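Local coordinates for regulator of nonsense transcripts 2 (Homo sapiens, PDB 4CEK), which acts in nonsense-mediated mRNA decay, probably as a scaffold for other decay factors, and is represented here by the second of its three MIF4G domains, at residues 159-164 with 213-218; 171-176 with 224-229; 230-235 with 271-276. All blocks are in the same frame, centred on the assembly; numbering follows the deposited sequence.

Contacts 1 and 2 lie in the core, about 14 Å apart between centres, and both use helix 210-225: contact 1 holds its N-terminal half to the loop 159-164, contact 2 its C-terminal end to helix 169-179. Contact 3 lies further out, partly buried, where the next helix, 231-243, meets helix 268-287. Its centre is about 17 Å from that of contact 2, yet Thr-224 and Thr-234, whose hydroxyls are probably hydrogen-bonded, tie the two together. The chemistry changes with place: a lysine laid against backbone carbonyls in contact 1, an aromatic ring on a helix backbone in contact 2, and an amide–guanidinium pair, bonded directly and through a water, beside leucine packing in contact 3.

Contact 1 of 3, residues 159-164 with 213-218; sequences FIVPRQ and KNKTVR
Lys-215 makes a buried loop-to-helix contact, reaching from the N-terminal half of helix 210-225 to Phe-159, Val-161 and Arg-163, where the chain leaves helix 148-159 and turns into the loop that leads to helix 169-179. The backbones come nearest at Arg-163 and Lys-215, with 5.8 Å between their CA atoms, and Lys-215 supplies 94 Å² of the 171 Å² buried in total. CG of Lys-215 stands anti to the backbone N (chi1 -177°), which sends the chain out from its helix; bends at the three following torsions then turn the amino end along the loop. CG passes 4.5 Å from CA of Arg-163, and CD lies 3.4 Å from O of Val-161, a contact of aliphatic carbon with a carbonyl oxygen.

The MIF4G domain is an all-helical, HEAT-like fold of stacked helices, and here one of its interhelical loops rests on a later helix largely through one long side chain, with Arg-218 of that helix touching Leu-166 further along the loop. Ile-160 is the residue at which helical torsions end, and the carbonyl just before it, O of Phe-159, takes a weak hydrogen bond from Lys-215 NZ at 3.3 Å. A helix end of this kind would probably favour a positive charge. NZ also lies 4.0 Å from CG2 of Val-161. Over the Phe-159 ring it stands 5.1 Å from the centroid and 16° off the normal, too long for more than a weak cation-pi attraction. Glu-91 of helix 89-99 offers the ammonium a further partner, though only as a long, weak ion pair.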
loop_
_atom_site.group_PDB
_atom_site.type_symbol
_atom_site.label_atom_id
_atom_site.label_comp_id
_atom_site.label_asym_id
_atom_site.label_seq_id
_atom_site.Cartn_x
_atom_site.Cartn_y
_atom_site.Cartn_z
ATOM N N PHE A 159 -2.765 -4.340 -7.902
ATOM C CA PHE A 159 -2.271 -5.293 -6.904
ATOM C C PHE A 159 -1.022 -6.034 -7.392
ATOM O O PHE A 159 -0.153 -6.399 -6.584
ATOM C CB PHE A 159 -3.377 -6.291 -6.532
ATOM C CG PHE A 159 -2.940 -7.365 -5.570
ATOM C CD1 PHE A 159 -2.906 -7.120 -4.198
ATOM C CD2 PHE A 159 -2.579 -8.623 -6.028
ATOM C CE1 PHE A 159 -2.525 -8.110 -3.302
ATOM C CE2 PHE A 159 -2.199 -9.616 -5.143
ATOM C CZ PHE A 159 -2.176 -9.366 -3.763
ATOM N N ILE A 160 -0.919 -6.270 -8.698
ATOM C CA ILE A 160 0.269 -6.952 -9.221
ATOM C C ILE A 160 1.386 -5.986 -9.613
ATOM O O ILE A 160 2.219 -6.368 -10.411
ATOM C CB ILE A 160 -0.004 -7.935 -10.403
ATOM C CG1 ILE A 160 -0.586 -7.214 -11.615
ATOM C CG2 ILE A 160 -0.916 -9.078 -9.972
ATOM C CD1 ILE A 160 -0.870 -8.138 -12.781
ATOM N N VAL A 161 1.427 -4.766 -9.071
ATOM C CA VAL A 161 2.656 -3.949 -9.163
ATOM C C VAL A 161 3.883 -4.843 -8.974
ATOM O O VAL A 161 3.939 -5.608 -8.020
ATOM C CB VAL A 161 2.816 -2.852 -8.077
ATOM C CG1 VAL A 161 2.644 -1.475 -8.655
ATOM C CG2 VAL A 161 1.913 -3.070 -6.876
ATOM N N PRO A 162 4.861 -4.763 -9.881
ATOM C CA PRO A 162 6.093 -5.541 -9.646
ATOM C C PRO A 162 6.966 -5.002 -8.474
ATOM O O PRO A 162 7.025 -3.784 -8.236
ATOM C CB PRO A 162 6.823 -5.427 -10.975
ATOM C CG PRO A 162 6.340 -4.142 -11.564
ATOM C CD PRO A 162 4.907 -4.001 -11.143
ATOM N N ARG A 163 7.631 -5.910 -7.752
ATOM C CA ARG A 163 8.518 -5.530 -6.623
ATOM C C ARG A 163 9.659 -4.583 -7.021
ATOM O O ARG A 163 10.154 -3.821 -6.199
ATOM C CB ARG A 163 9.111 -6.777 -5.932
ATOM C CG ARG A 163 10.164 -7.540 -6.740
ATOM C CD ARG A 163 10.760 -8.719 -5.965
ATOM N NE ARG A 163 11.364 -9.698 -6.874
ATOM C CZ ARG A 163 10.810 -10.856 -7.246
ATOM N NH1 ARG A 163 9.620 -11.249 -6.788
ATOM N NH2 ARG A 163 11.463 -11.647 -8.090
ATOM N N GLN A 164 10.042 -4.638 -8.292
ATOM C CA GLN A 164 11.125 -3.843 -8.847
ATOM C C GLN A 164 10.700 -2.394 -9.192
ATOM O O GLN A 164 11.533 -1.578 -9.618
ATOM C CB GLN A 164 11.696 -4.558 -10.086
ATOM C CG GLN A 164 11.636 -6.101 -10.052
ATOM C CD GLN A 164 10.396 -6.681 -10.756
ATOM O OE1 GLN A 164 9.930 -6.143 -11.765
ATOM N NE2 GLN A 164 9.865 -7.785 -10.228
ATOM N N LYS A 213 7.393 -9.477 0.439
ATOM C CA LYS A 213 6.719 -9.146 1.682
ATOM C C LYS A 213 6.780 -7.616 1.907
ATOM O O LYS A 213 5.783 -6.975 2.289
ATOM C CB LYS A 213 7.373 -9.917 2.828
ATOM C CG LYS A 213 7.418 -11.427 2.602
ATOM C CD LYS A 213 8.120 -12.173 3.743
ATOM C CE LYS A 213 7.648 -13.618 3.894
ATOM N NZ LYS A 213 7.861 -14.165 5.270
ATOM N N ASN A 214 7.957 -7.041 1.646
ATOM C CA ASN A 214 8.183 -5.599 1.785
ATOM C C ASN A 214 7.358 -4.761 0.784
ATOM O O ASN A 214 6.900 -3.693 1.142
ATOM C CB ASN A 214 9.696 -5.277 1.695
ATOM C CG ASN A 214 10.487 -5.670 2.970
ATOM O OD1 ASN A 214 9.928 -5.837 4.074
ATOM N ND2 ASN A 214 11.812 -5.806 2.812
ATOM N N LYS A 215 7.130 -5.265 -0.436
ATOM C CA LYS A 215 6.202 -4.644 -1.366
ATOM C C LYS A 215 4.802 -4.574 -0.739
ATOM O O LYS A 215 4.178 -3.511 -0.745
ATOM C CB LYS A 215 6.095 -5.432 -2.684
ATOM C CG LYS A 215 5.187 -4.776 -3.747
ATOM C CD LYS A 215 4.407 -5.756 -4.644
ATOM C CE LYS A 215 3.278 -6.481 -3.910
ATOM N NZ LYS A 215 1.874 -5.966 -4.080
ATOM N N THR A 216 4.301 -5.696 -0.216
ATOM C CA THR A 216 2.968 -5.706 0.379
ATOM C C THR A 216 2.893 -4.682 1.496
ATOM O O THR A 216 1.964 -3.892 1.545
ATOM C CB THR A 216 2.583 -7.081 0.948
ATOM O OG1 THR A 216 2.469 -8.035 -0.106
ATOM C CG2 THR A 216 1.272 -7.010 1.671
ATOM N N VAL A 217 3.879 -4.702 2.394
ATOM C CA VAL A 217 3.868 -3.840 3.568
ATOM C C VAL A 217 4.056 -2.393 3.174
ATOM O O VAL A 217 3.409 -1.533 3.755
ATOM C CB VAL A 217 4.920 -4.284 4.627
ATOM C CG1 VAL A 217 5.367 -3.110 5.471
ATOM C CG2 VAL A 217 4.356 -5.375 5.518
ATOM N N ARG A 218 4.882 -2.103 2.170
ATOM C CA ARG A 218 4.999 -0.709 1.678
ATOM C C ARG A 218 3.690 -0.163 1.086
ATOM O O ARG A 218 3.335 0.996 1.333
ATOM C CB ARG A 218 6.108 -0.560 0.628
ATOM C CG ARG A 218 7.520 -0.661 1.197
ATOM C CD ARG A 218 8.561 -0.277 0.165
ATOM N NE ARG A 218 9.765 -1.101 0.283
ATOM C CZ ARG A 218 10.876 -0.761 0.946
ATOM N NH1 ARG A 218 10.966 0.411 1.581
ATOM N NH2 ARG A 218 11.902 -1.610 0.982
#

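Contact 2 of 3, residues 171-176 with 224-229; sequences FYARLV and TKFKMF
Ala-173 and Phe-226 bring the two backbones to 7.1 Å between their CA atoms, and Val-176 and Met-228 follow at 8.1 Å, so one side of helix 169-179 faces the turn that ends helix 210-225. Phe-226 buries the largest share, 82 of 223 Å². With its CG anti to the carbonyl carbon (chi1 -83°), the ring extends from the turn onto the backbone between Ala-173 and Arg-174. CA of Arg-174 stands over one face, 4.0 Å from the centroid and 25° off the normal, a CH-pi contact; O of Ala-173 lies above the same face, nearer the rim. Toward the rim on that same side, CD2 meets CB of Ala-173 at 3.5 Å and CZ meets CG of Arg-174 at 3.6 Å, both carbons lying above the ring plane rather than in it.

A Schellman motif closes helix 210-225 just here: Lys-227 takes a positive phi (63°), and its N bonds back to O of Thr-224 at 2.9 Å. In this stack of helices, the helix end thus turns the chain while Phe-226 and Met-228, one before and one after Lys-227, both point at helix 169-179. Met-228 and Val-176 lie alongside each other, their ends pointing opposite ways, with CG of Met-228 4.2 Å from CG1 of Val-176.

Beyond the ring, the Arg-174 guanidinium is held by the carbonyls of Asn-16, Phe-17 and Asn-20 and by a salt bridge to Asp-135, which fixes the aliphatic stem that Phe-226 covers. With an alanine in place of Phe-226, the side of Ala-173 and the stem of Arg-174 would probably face a gap, and Tyr-18, whose ring also meets Phe-226, would lose its aromatic neighbour.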
loop_
_atom_site.group_PDB
_atom_site.type_symbol
_atom_site.label_atom_id
_atom_site.label_comp_id
_atom_site.label_asym_id
_atom_site.label_seq_id
_atom_site.Cartn_x
_atom_site.Cartn_y
_atom_site.Cartn_z
ATOM N N PHE A 171 2.042 6.529 -6.078
ATOM C CA PHE A 171 1.168 7.044 -7.137
ATOM C C PHE A 171 -0.090 6.152 -7.196
ATOM O O PHE A 171 -1.247 6.656 -7.159
ATOM C CB PHE A 171 1.958 7.153 -8.453
ATOM C CG PHE A 171 3.179 8.054 -8.327
ATOM C CD1 PHE A 171 3.033 9.416 -8.072
ATOM C CD2 PHE A 171 4.478 7.527 -8.388
ATOM C CE1 PHE A 171 4.155 10.240 -7.879
ATOM C CE2 PHE A 171 5.602 8.343 -8.204
ATOM C CZ PHE A 171 5.439 9.696 -7.960
ATOM N N TYR A 172 0.142 4.838 -7.205
ATOM C CA TYR A 172 -0.935 3.885 -7.118
ATOM C C TYR A 172 -1.849 4.118 -5.922
ATOM O O TYR A 172 -3.066 4.081 -6.063
ATOM C CB TYR A 172 -0.395 2.486 -7.150
ATOM C CG TYR A 172 0.034 2.056 -8.530
ATOM C CD1 TYR A 172 0.201 2.981 -9.581
ATOM C CD2 TYR A 172 0.282 0.722 -8.796
ATOM C CE1 TYR A 172 0.585 2.561 -10.854
ATOM C CE2 TYR A 172 0.667 0.294 -10.049
ATOM C CZ TYR A 172 0.815 1.201 -11.083
ATOM O OH TYR A 172 1.205 0.715 -12.327
ATOM N N ALA A 173 -1.294 4.442 -4.771
ATOM C CA ALA A 173 -2.133 4.827 -3.647
ATOM C C ALA A 173 -2.904 6.124 -3.907
ATOM O O ALA A 173 -4.040 6.278 -3.448
ATOM C CB ALA A 173 -1.315 4.943 -2.360
ATOM N N ARG A 174 -2.274 7.098 -4.558
ATOM C CA ARG A 174 -2.957 8.375 -4.853
ATOM C C ARG A 174 -4.179 8.150 -5.772
ATOM O O ARG A 174 -5.253 8.682 -5.518
ATOM C CB ARG A 174 -2.015 9.401 -5.500
ATOM C CG ARG A 174 -2.473 10.845 -5.272
ATOM C CD ARG A 174 -1.510 11.848 -5.871
ATOM N NE ARG A 174 -2.178 13.064 -6.363
ATOM C CZ ARG A 174 -2.449 14.158 -5.654
ATOM N NH1 ARG A 174 -2.113 14.253 -4.378
ATOM N NH2 ARG A 174 -3.062 15.187 -6.232
ATOM N N LEU A 175 -3.988 7.357 -6.819
ATOM C CA LEU A 175 -5.063 6.948 -7.726
ATOM C C LEU A 175 -6.248 6.424 -6.921
ATOM O O LEU A 175 -7.344 6.975 -6.999
ATOM C CB LEU A 175 -4.570 5.848 -8.687
ATOM C CG LEU A 175 -5.495 5.476 -9.862
ATOM C CD1 LEU A 175 -5.871 6.713 -10.691
ATOM C CD2 LEU A 175 -4.791 4.451 -10.723
ATOM N N VAL A 176 -5.987 5.401 -6.087
ATOM C CA VAL A 176 -7.027 4.745 -5.324
ATOM C C VAL A 176 -7.761 5.751 -4.450
ATOM O O VAL A 176 -8.980 5.764 -4.422
ATOM C CB VAL A 176 -6.468 3.591 -4.483
ATOM C CG1 VAL A 176 -7.503 3.139 -3.460
ATOM C CG2 VAL A 176 -6.026 2.438 -5.391
ATOM N N THR A 224 -2.082 3.903 3.955
ATOM C CA THR A 224 -2.393 4.378 5.300
ATOM C C THR A 224 -2.251 5.885 5.310
ATOM O O THR A 224 -3.091 6.614 5.916
ATOM C CB THR A 224 -1.425 3.767 6.348
ATOM O OG1 THR A 224 -1.552 2.337 6.330
ATOM C CG2 THR A 224 -1.712 4.268 7.761
ATOM N N LYS A 225 -1.178 6.369 4.667
ATOM C CA LYS A 225 -0.942 7.822 4.589
ATOM C C LYS A 225 -2.089 8.509 3.846
ATOM O O LYS A 225 -2.371 9.647 4.115
ATOM C CB LYS A 225 0.447 8.172 3.970
ATOM C CG LYS A 225 1.629 7.958 4.945
ATOM C CD LYS A 225 3.035 8.198 4.344
ATOM C CE LYS A 225 3.352 7.294 3.165
ATOM N NZ LYS A 225 4.801 7.298 2.740
ATOM N N PHE A 226 -2.751 7.800 2.934
ATOM C CA PHE A 226 -3.923 8.335 2.240
ATOM C C PHE A 226 -5.275 8.078 2.966
ATOM O O PHE A 226 -6.338 8.437 2.441
ATOM C CB PHE A 226 -3.967 7.767 0.811
ATOM C CG PHE A 226 -3.100 8.523 -0.157
ATOM C CD1 PHE A 226 -3.446 9.789 -0.543
ATOM C CD2 PHE A 226 -1.958 7.962 -0.662
ATOM C CE1 PHE A 226 -2.660 10.498 -1.417
ATOM C CE2 PHE A 226 -1.168 8.640 -1.533
ATOM C CZ PHE A 226 -1.518 9.912 -1.921
ATOM N N LYS A 227 -5.217 7.453 4.146
ATOM C CA LYS A 227 -6.393 7.080 4.931
ATOM C C LYS A 227 -7.287 6.074 4.214
ATOM O O LYS A 227 -8.471 6.048 4.490
ATOM C CB LYS A 227 -7.233 8.312 5.319
ATOM C CG LYS A 227 -6.434 9.466 5.903
ATOM C CD LYS A 227 -7.331 10.660 6.215
ATOM C CE LYS A 227 -6.504 11.915 6.527
ATOM N NZ LYS A 227 -7.244 13.200 6.313
ATOM N N MET A 228 -6.747 5.281 3.283
ATOM C CA MET A 228 -7.490 4.148 2.727
ATOM C C MET A 228 -7.444 2.955 3.676
ATOM O O MET A 228 -8.381 2.214 3.741
ATOM C CB MET A 228 -6.975 3.766 1.361
ATOM C CG MET A 228 -7.179 4.859 0.312
ATOM S SD MET A 228 -8.926 5.336 -0.012
ATOM C CE MET A 228 -9.182 6.762 1.046
ATOM N N PHE A 229 -6.347 2.769 4.411
ATOM C CA PHE A 229 -6.333 1.961 5.640
ATOM C C PHE A 229 -6.445 2.948 6.764
ATOM O O PHE A 229 -5.912 4.044 6.653
ATOM C CB PHE A 229 -5.046 1.193 5.806
ATOM C CG PHE A 229 -4.991 -0.048 4.995
ATOM C CD1 PHE A 229 -5.476 -1.243 5.494
ATOM C CD2 PHE A 229 -4.473 -0.033 3.716
ATOM C CE1 PHE A 229 -5.421 -2.400 4.737
ATOM C CE2 PHE A 229 -4.430 -1.191 2.949
ATOM C CZ PHE A 229 -4.892 -2.372 3.468
#

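Contact 3 of 3, residues 230-235 with 271-276; sequences TKNDTL and HLRTSV
Asn-232 and Arg-273 both carry CG anti to the backbone N, the asparagine at chi1 -167°, and these torsions swing the amide and the guanidinium towards each other across the groove between their helices; a bend at chi3 of Arg-273 completes the approach. The setting is a pair of like-directed helices in the MIF4G helical stack: the axes of the short segments 231-235 and 271-276 run 8° apart at 11.2 Å, with helix 247-266 coming between them in the chain. Leu-235 and Thr-274 mark the nearest backbone point, 7.3 Å between CA atoms.

Leu-235 fills the inner part of the contact. Its CD1 packs on the aliphatic stem of Arg-273, 3.7 Å from CD, and its CD2 lies 4.0 Å from OG1 of Thr-274, whose hydroxyl is bonded to the carbonyl of Ser-270 within its own helix. The side chains of Leu-235 and Thr-274 meet at about a right angle. The arginine thus gives its stem to a buried leucine and its charged end to the more exposed side, where it and Asn-232 also touch a crystal neighbour.

At the start of helix 231-243, Thr-230 and Asp-233 form a capping box: Asp-233 N donates to OG1 of Thr-230 at 3.1 Å, and Thr-230 N returns a bond to the anti lone pair of OD2 of Asp-233. Asn-232 therefore projects from a capped first turn. The NH1 of Arg-273 donates to OD1 of Asn-232 at 2.8 Å, in the carbonyl plane, with an N-H...O angle of 154°. A water donates to this same OD1 at 2.7 Å and accepts from NH2 of Arg-273 at 2.6 Å.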
loop_
_atom_site.group_PDB
_atom_site.type_symbol
_atom_site.label_atom_id
_atom_site.label_comp_id
_atom_site.label_asym_id
_atom_site.label_seq_id
_atom_site.Cartn_x
_atom_site.Cartn_y
_atom_site.Cartn_z
ATOM N N THR A 230 -7.193 2.603 7.809
ATOM C CA THR A 230 -7.338 3.475 8.956
ATOM C C THR A 230 -6.121 3.206 9.821
ATOM O O THR A 230 -5.434 2.177 9.631
ATOM C CB THR A 230 -8.605 3.147 9.798
ATOM O OG1 THR A 230 -8.531 1.786 10.185
ATOM C CG2 THR A 230 -9.948 3.424 9.039
ATOM N N LYS A 231 -5.881 4.105 10.781
ATOM C CA LYS A 231 -4.754 4.000 11.730
ATOM C C LYS A 231 -4.868 2.727 12.508
ATOM O O LYS A 231 -3.880 2.000 12.709
ATOM C CB LYS A 231 -4.743 5.196 12.673
ATOM C CG LYS A 231 -4.330 6.467 11.942
ATOM C CD LYS A 231 -4.708 7.759 12.665
ATOM C CE LYS A 231 -4.304 8.952 11.814
ATOM N NZ LYS A 231 -5.383 9.275 10.823
ATOM N N ASN A 232 -6.095 2.434 12.914
ATOM C CA ASN A 232 -6.401 1.215 13.669
ATOM C C ASN A 232 -6.091 -0.038 12.865
ATOM O O ASN A 232 -5.545 -0.973 13.413
ATOM C CB ASN A 232 -7.863 1.247 14.110
ATOM C CG ASN A 232 -8.188 0.187 15.143
ATOM O OD1 ASN A 232 -7.631 0.197 16.221
ATOM N ND2 ASN A 232 -9.133 -0.709 14.829
ATOM N N ASP A 233 -6.408 -0.063 11.567
ATOM C CA ASP A 233 -6.024 -1.191 10.670
ATOM C C ASP A 233 -4.541 -1.485 10.670
ATOM O O ASP A 233 -4.087 -2.634 10.789
ATOM C CB ASP A 233 -6.297 -0.844 9.198
ATOM C CG ASP A 233 -7.683 -1.196 8.728
ATOM O OD1 ASP A 233 -8.167 -2.298 9.079
ATOM O OD2 ASP A 233 -8.254 -0.377 7.961
ATOM N N THR A 234 -3.768 -0.435 10.422
ATOM C CA THR A 234 -2.345 -0.582 10.271
ATOM C C THR A 234 -1.639 -0.803 11.627
ATOM O O THR A 234 -0.646 -1.509 11.687
ATOM C CB THR A 234 -1.800 0.642 9.550
ATOM O OG1 THR A 234 -2.538 0.781 8.320
ATOM C CG2 THR A 234 -0.267 0.499 9.302
ATOM N N LEU A 235 -2.146 -0.199 12.697
ATOM C CA LEU A 235 -1.679 -0.556 14.039
ATOM C C LEU A 235 -1.917 -2.023 14.378
ATOM O O LEU A 235 -1.104 -2.634 15.078
ATOM C CB LEU A 235 -2.307 0.331 15.112
ATOM C CG LEU A 235 -1.707 1.748 15.117
ATOM C CD1 LEU A 235 -2.535 2.726 15.954
ATOM C CD2 LEU A 235 -0.284 1.671 15.617
ATOM N N HIS A 271 -0.991 8.667 18.019
ATOM C CA HIS A 271 0.297 8.949 18.636
ATOM C C HIS A 271 0.621 8.042 19.788
ATOM O O HIS A 271 1.695 7.404 19.815
ATOM C CB HIS A 271 0.386 10.414 19.087
ATOM C CG HIS A 271 1.571 10.691 19.994
ATOM N ND1 HIS A 271 1.440 11.246 21.203
ATOM C CD2 HIS A 271 2.930 10.412 19.837
ATOM C CE1 HIS A 271 2.642 11.324 21.786
ATOM N NE2 HIS A 271 3.547 10.811 20.949
ATOM N N LEU A 272 -0.312 7.946 20.725
ATOM C CA LEU A 272 -0.091 7.245 21.988
ATOM C C LEU A 272 0.094 5.768 21.794
ATOM O O LEU A 272 0.873 5.131 22.496
ATOM C CB LEU A 272 -1.262 7.517 22.972
ATOM C CG LEU A 272 -1.353 6.754 24.324
ATOM C CD1 LEU A 272 -2.042 7.561 25.425
ATOM C CD2 LEU A 272 -2.057 5.404 24.156
ATOM N N ARG A 273 -0.637 5.191 20.851
ATOM C CA ARG A 273 -0.569 3.740 20.654
ATOM C C ARG A 273 0.639 3.355 19.839
ATOM O O ARG A 273 1.216 2.278 20.060
ATOM C CB ARG A 273 -1.817 3.227 19.985
ATOM C CG ARG A 273 -2.056 1.759 20.261
ATOM C CD ARG A 273 -3.054 1.190 19.273
ATOM N NE ARG A 273 -4.237 0.643 19.933
ATOM C CZ ARG A 273 -5.422 0.471 19.347
ATOM N NH1 ARG A 273 -5.594 0.784 18.059
ATOM N NH2 ARG A 273 -6.441 -0.038 20.054
ATOM N N THR A 274 1.014 4.222 18.891
ATOM C CA THR A 274 2.256 4.068 18.134
ATOM C C THR A 274 3.461 4.048 19.089
ATOM O O THR A 274 4.294 3.132 19.074
ATOM C CB THR A 274 2.406 5.201 17.106
ATOM O OG1 THR A 274 1.185 5.311 16.349
ATOM C CG2 THR A 274 3.557 4.926 16.126
ATOM N N SER A 275 3.481 5.035 19.959
ATOM C CA SER A 275 4.516 5.214 20.953
ATOM C C SER A 275 4.648 4.044 21.884
ATOM O O SER A 275 5.748 3.591 22.167
ATOM C CB SER A 275 4.205 6.434 21.786
ATOM O OG SER A 275 5.153 6.488 22.810
ATOM N N VAL A 276 3.523 3.526 22.356
ATOM C CA VAL A 276 3.571 2.332 23.185
ATOM C C VAL A 276 4.241 1.209 22.412
ATOM O O VAL A 276 5.118 0.518 22.946
ATOM C CB VAL A 276 2.170 1.886 23.685
ATOM C CG1 VAL A 276 2.278 0.538 24.372
ATOM C CG2 VAL A 276 1.608 2.899 24.648
HETATM O O HOH W 1 -8.660 0.039 18.692
#